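Local coordinates for ribonucleoside-diphosphate reductase subunit beta (Clostridium botulinum, PDB 6ZJK), which carries the di-iron site of a class I ribonucleotide reductase, the enzyme that converts ribonucleoside diphosphates to deoxyribonucleotides, and probably supplies the radical for that reaction, at residues G91-N94 and A95-I99; I206-Y209 and S210-F214. All coordinates share one frame; numbering follows the deposited sequence.

Contact 1: G91-N94 and A95-I99; sequences GERN and AFDKI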
loop_
_atom_site.group_PDB
_atom_site.type_symbol
_atom_site.label_atom_id
_atom_site.label_comp_id
_atom_site.label_asym_id
_atom_site.label_seq_id
_atom_site.Cartn_x
_atom_site.Cartn_y
_atom_site.Cartn_z
ATOM N N GLY A 91 -36.556 -3.247 9.354
ATOM C CA GLY A 91 -35.999 -1.908 9.230
ATOM C C GLY A 91 -34.517 -1.850 9.562
ATOM O O GLY A 91 -33.756 -1.106 8.926
ATOM N N GLU A 92 -34.084 -2.630 10.556
ATOM C CA GLU A 92 -32.659 -2.683 10.867
ATOM C C GLU A 92 -31.870 -3.333 9.736
ATOM O O GLU A 92 -30.802 -2.828 9.362
ATOM C CB GLU A 92 -32.427 -3.427 12.184
ATOM C CG GLU A 92 -32.852 -2.651 13.431
ATOM C CD GLU A 92 -32.953 -3.534 14.675
ATOM O OE1 GLU A 92 -33.043 -4.777 14.521
ATOM O OE2 GLU A 92 -32.953 -2.985 15.802
ATOM N N ARG A 93 -32.384 -4.446 9.174
ATOM C CA ARG A 93 -31.693 -5.108 8.065
ATOM C C ARG A 93 -31.629 -4.213 6.835
ATOM O O ARG A 93 -30.591 -4.139 6.167
ATOM C CB ARG A 93 -32.382 -6.426 7.692
ATOM C CG ARG A 93 -31.935 -7.687 8.424
ATOM C CD ARG A 93 -30.473 -8.046 8.049
ATOM N NE ARG A 93 -30.323 -8.298 6.616
ATOM C CZ ARG A 93 -30.669 -9.420 5.990
ATOM N NH1 ARG A 93 -31.208 -10.436 6.662
ATOM N NH2 ARG A 93 -30.499 -9.510 4.677
ATOM N N ASN A 94 -32.728 -3.523 6.520
ATOM C CA ASN A 94 -32.717 -2.595 5.395
ATOM C C ASN A 94 -31.599 -1.575 5.546
ATOM O O ASN A 94 -30.825 -1.336 4.608
ATOM C CB ASN A 94 -34.076 -1.886 5.293
ATOM C CG ASN A 94 -34.079 -0.769 4.264
ATOM O OD1 ASN A 94 -34.239 -1.018 3.078
ATOM N ND2 ASN A 94 -33.922 0.475 4.723
ATOM N N ALA A 95 -31.439 -1.030 6.750
ATOM C CA ALA A 95 -30.394 -0.036 6.950
ATOM C C ALA A 95 -29.010 -0.684 6.917
ATOM O O ALA A 95 -28.107 -0.186 6.242
ATOM C CB ALA A 95 -30.628 0.702 8.269
ATOM N N PHE A 96 -28.855 -1.829 7.587
ATOM C CA PHE A 96 -27.581 -2.547 7.642
ATOM C C PHE A 96 -27.073 -2.927 6.247
ATOM O O PHE A 96 -25.889 -2.737 5.937
ATOM C CB PHE A 96 -27.739 -3.773 8.555
ATOM C CG PHE A 96 -26.479 -4.606 8.714
ATOM C CD1 PHE A 96 -26.144 -5.566 7.764
ATOM C CD2 PHE A 96 -25.674 -4.473 9.835
ATOM C CE1 PHE A 96 -24.971 -6.342 7.896
ATOM C CE2 PHE A 96 -24.498 -5.246 9.978
ATOM C CZ PHE A 96 -24.158 -6.174 9.012
ATOM N N ASP A 97 -27.941 -3.498 5.403
ATOM C CA ASP A 97 -27.516 -3.950 4.076
ATOM C C ASP A 97 -27.025 -2.786 3.216
ATOM O O ASP A 97 -25.985 -2.879 2.556
ATOM C CB ASP A 97 -28.672 -4.677 3.364
ATOM C CG ASP A 97 -29.121 -5.954 4.088
ATOM O OD1 ASP A 97 -28.524 -6.304 5.134
ATOM O OD2 ASP A 97 -30.091 -6.608 3.616
ATOM N N LYS A 98 -27.775 -1.678 3.191
ATOM C CA LYS A 98 -27.411 -0.572 2.305
ATOM C C LYS A 98 -26.147 0.148 2.769
ATOM O O LYS A 98 -25.351 0.611 1.945
ATOM C CB LYS A 98 -28.576 0.410 2.181
ATOM C CG LYS A 98 -29.746 -0.163 1.376
ATOM C CD LYS A 98 -31.032 0.569 1.665
ATOM C CE LYS A 98 -32.204 -0.166 1.035
ATOM N NZ LYS A 98 -32.003 -0.303 -0.435
ATOM N N ILE A 99 -25.958 0.276 4.076
ATOM C CA ILE A 99 -24.833 1.043 4.583
ATOM C C ILE A 99 -23.535 0.288 4.344
ATOM O O ILE A 99 -22.547 0.851 3.851
ATOM C CB ILE A 99 -25.034 1.354 6.073
ATOM C CG1 ILE A 99 -26.106 2.436 6.265
ATOM C CG2 ILE A 99 -23.729 1.713 6.712
ATOM C CD1 ILE A 99 -26.560 2.554 7.681
#

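Contact 2: I206-Y209 and S210-F214; sequences IYFY and SGFSF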
loop_
_atom_site.group_PDB
_atom_site.type_symbol
_atom_site.label_atom_id
_atom_site.label_comp_id
_atom_site.label_asym_id
_atom_site.label_seq_id
_atom_site.Cartn_x
_atom_site.Cartn_y
_atom_site.Cartn_z
ATOM N N ILE A 206 -16.650 12.800 6.726
ATOM C CA ILE A 206 -18.105 12.970 6.749
ATOM C C ILE A 206 -18.829 11.653 6.451
ATOM O O ILE A 206 -19.627 11.185 7.272
ATOM C CB ILE A 206 -18.547 14.060 5.764
ATOM C CG1 ILE A 206 -17.888 15.406 6.127
ATOM C CG2 ILE A 206 -20.087 14.198 5.770
ATOM C CD1 ILE A 206 -18.272 15.937 7.503
ATOM N N TYR A 207 -18.555 11.039 5.290
ATOM C CA TYR A 207 -19.341 9.868 4.884
ATOM C C TYR A 207 -19.118 8.706 5.844
ATOM O O TYR A 207 -20.079 8.080 6.294
ATOM C CB TYR A 207 -19.011 9.439 3.445
ATOM C CG TYR A 207 -19.209 10.517 2.390
ATOM C CD1 TYR A 207 -20.079 11.579 2.601
ATOM C CD2 TYR A 207 -18.503 10.481 1.190
ATOM C CE1 TYR A 207 -20.248 12.573 1.640
ATOM C CE2 TYR A 207 -18.667 11.470 0.223
ATOM C CZ TYR A 207 -19.538 12.514 0.457
ATOM O OH TYR A 207 -19.716 13.504 -0.489
ATOM N N PHE A 208 -17.886 8.515 6.248
ATOM C CA PHE A 208 -17.602 7.448 7.114
ATOM C C PHE A 208 -18.151 7.647 8.493
ATOM O O PHE A 208 -18.570 6.725 9.085
ATOM C CB PHE A 208 -16.114 7.061 7.108
ATOM C CG PHE A 208 -15.818 5.862 6.292
ATOM C CD1 PHE A 208 -16.020 4.618 6.780
ATOM C CD2 PHE A 208 -15.394 5.988 5.045
ATOM C CE1 PHE A 208 -15.785 3.534 6.004
ATOM C CE2 PHE A 208 -15.173 4.914 4.256
ATOM C CZ PHE A 208 -15.371 3.691 4.745
ATOM N N TYR A 209 -18.119 8.864 8.994
ATOM C CA TYR A 209 -18.613 9.188 10.328
ATOM C C TYR A 209 -20.106 8.965 10.413
ATOM O O TYR A 209 -20.589 8.543 11.377
ATOM C CB TYR A 209 -18.137 10.572 10.790
ATOM C CG TYR A 209 -16.768 10.506 11.380
ATOM C CD1 TYR A 209 -15.678 10.458 10.592
ATOM C CD2 TYR A 209 -16.585 10.446 12.712
ATOM C CE1 TYR A 209 -14.422 10.361 11.113
ATOM C CE2 TYR A 209 -15.336 10.354 13.250
ATOM C CZ TYR A 209 -14.263 10.303 12.425
ATOM O OH TYR A 209 -13.047 10.203 12.945
ATOM N N SER A 210 -20.805 9.234 9.357
ATOM C CA SER A 210 -22.230 8.921 9.303
ATOM C C SER A 210 -22.478 7.421 9.442
ATOM O O SER A 210 -23.422 6.999 10.119
ATOM C CB SER A 210 -22.829 9.441 8.000
ATOM O OG SER A 210 -24.168 8.974 7.815
ATOM N N GLY A 211 -21.685 6.617 8.735
ATOM C CA GLY A 211 -21.877 5.176 8.809
ATOM C C GLY A 211 -21.576 4.621 10.190
ATOM O O GLY A 211 -22.290 3.733 10.680
ATOM N N PHE A 212 -20.552 5.165 10.839
ATOM C CA PHE A 212 -20.197 4.670 12.141
ATOM C C PHE A 212 -21.321 4.869 13.130
ATOM O O PHE A 212 -21.549 4.052 13.945
ATOM C CB PHE A 212 -18.918 5.277 12.767
ATOM C CG PHE A 212 -17.679 5.175 11.945
ATOM C CD1 PHE A 212 -17.342 4.024 11.304
ATOM C CD2 PHE A 212 -16.841 6.242 11.832
ATOM C CE1 PHE A 212 -16.217 3.944 10.528
ATOM C CE2 PHE A 212 -15.716 6.187 11.068
ATOM C CZ PHE A 212 -15.403 5.019 10.415
ATOM N N SER A 213 -22.007 5.990 13.079
ATOM C CA SER A 213 -23.048 6.236 14.073
ATOM C C SER A 213 -24.178 5.215 13.987
ATOM O O SER A 213 -24.864 4.988 14.992
ATOM C CB SER A 213 -23.596 7.668 13.950
ATOM O OG SER A 213 -24.328 7.867 12.753
ATOM N N PHE A 214 -24.384 4.577 12.824
ATOM C CA PHE A 214 -25.401 3.529 12.738
ATOM C C PHE A 214 -25.000 2.302 13.550
ATOM O O PHE A 214 -25.791 1.795 14.361
ATOM C CB PHE A 214 -25.671 3.140 11.279
ATOM C CG PHE A 214 -26.573 1.921 11.137
ATOM C CD1 PHE A 214 -27.937 2.034 11.372
ATOM C CD2 PHE A 214 -26.060 0.680 10.774
ATOM C CE1 PHE A 214 -28.779 0.928 11.265
ATOM C CE2 PHE A 214 -26.889 -0.443 10.661
ATOM C CZ PHE A 214 -28.249 -0.313 10.910
#

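Contact 1: G91-N94 and A95-I99
Arg93 and Asp97 form an i to i+4 salt bridge in the first turns of helix 90-118, one of the long helices of the ribonucleotide reductase small-subunit fold. The grip is side-on and two-pronged: NE of Arg93 reaches OD1 of Asp97 at 3.1 Å, and NH2 of Arg93 reaches OD2 of Asp97, also at 3.1 Å. Both nitrogens approach on the syn side of the carboxylate, which lies at the edge of the guanidinium, but the two planes are turned 45° apart, so the pairing is twisted rather than flat. Arg93 gets there by folding back on itself, with bends at chi2 (-67°) and again at chi3 that bring a side chain starting away from Asp97 round to it. Phe85, Leu88 and Thr156 flank the arginine, while Ile160 packs on Asp97.

The backbone carries the usual i to i+4 bonds. Phe96 N donates to Glu92 O at 2.8 Å, and Asp97 N to Arg93 O at 2.8 Å, joining the same two residues as the salt bridge; the next bond, Lys98 N to Asn94 O, is weak at 3.4 Å.

The other charged side chains of this stretch, Glu92 and Lys98, form salt bridges with Lys223 and Asp167, so the polar groups tie the helix start to several neighbours. On its way to Asp167, the aliphatic chain of Lys98 crosses Asn94 obliquely; Asn94 ND2 makes a weak hydrogen bond to Val286 O. The lysine kinks at its last torsion, chi4 -58°, where Lys98 CE lies 3.0 Å from Asn94 OD1.

Contact 2: I206-Y209 and S210-F214
Phe212 packs against both Phe208 and Tyr209, forming an aromatic cluster on one flank of helix 190-220. Phe212 CB lies 3.9 Å from Tyr209 O. With CG beside its own backbone N (chi1 -55°), the ring folds back over the preceding turn. CG of Phe212 comes 3.4 Å from Phe208 O, CD1 and CD2 flank the same oxygen, and it sits over the centre of the ring face, 3.2 Å above the plane. This carbonyl also accepts the helical bond from Phe212 N at 3.1 Å, so one oxygen meets both the amide and the ring. Farther out the two sides diverge. CD2 and CE2 turn toward Tyr209, CE2 standing over the centre of the tyrosine face, in an edge-to-face pair with planes at 76° and centroids 5.5 Å apart. CE1 and the tip, CZ, lean on Phe208, where CZ touches CD1 of Phe208 at 3.7 Å; those two rings meet obliquely.

The next residue, Ser213, donates from OG to Ser210 O, three residues back, at 2.9 Å, while Ser210 OG bonds to Glu279.

The side chain of Phe208 comes within about 4 Å of an iron ion and packs on the iron ligands Asp107, of helix 90-118, and Glu238, of helix 225-255. Tyr209 makes a cation-pi contact with Arg310 of helix 296-313, and Phe212 rests on Asn235 of helix 225-255.

In the fold
Both contacts are local turns within long helices, and both are largely buried, with Arg93 and Asn94 in one and Tyr209 and Ser210 in the other partly exposed. Contact 1 is near the start of helix 90-118, its centre about 20 Å from the centre of the chain, and relies on charge pairing; contact 2, in helix 190-220, has its centre about 9 Å from the centre of the chain and relies on aromatic packing. Their centres are 14 Å apart, and Phe214 joins them: its CG meets Ile99 CD1 at 3.5 Å and its CE1 meets Ala95 CB at 3.5 Å. Helix 90-118 thus packs on helix 190-220 through Ala95, Phe96 and Ile99 before running on to the iron site.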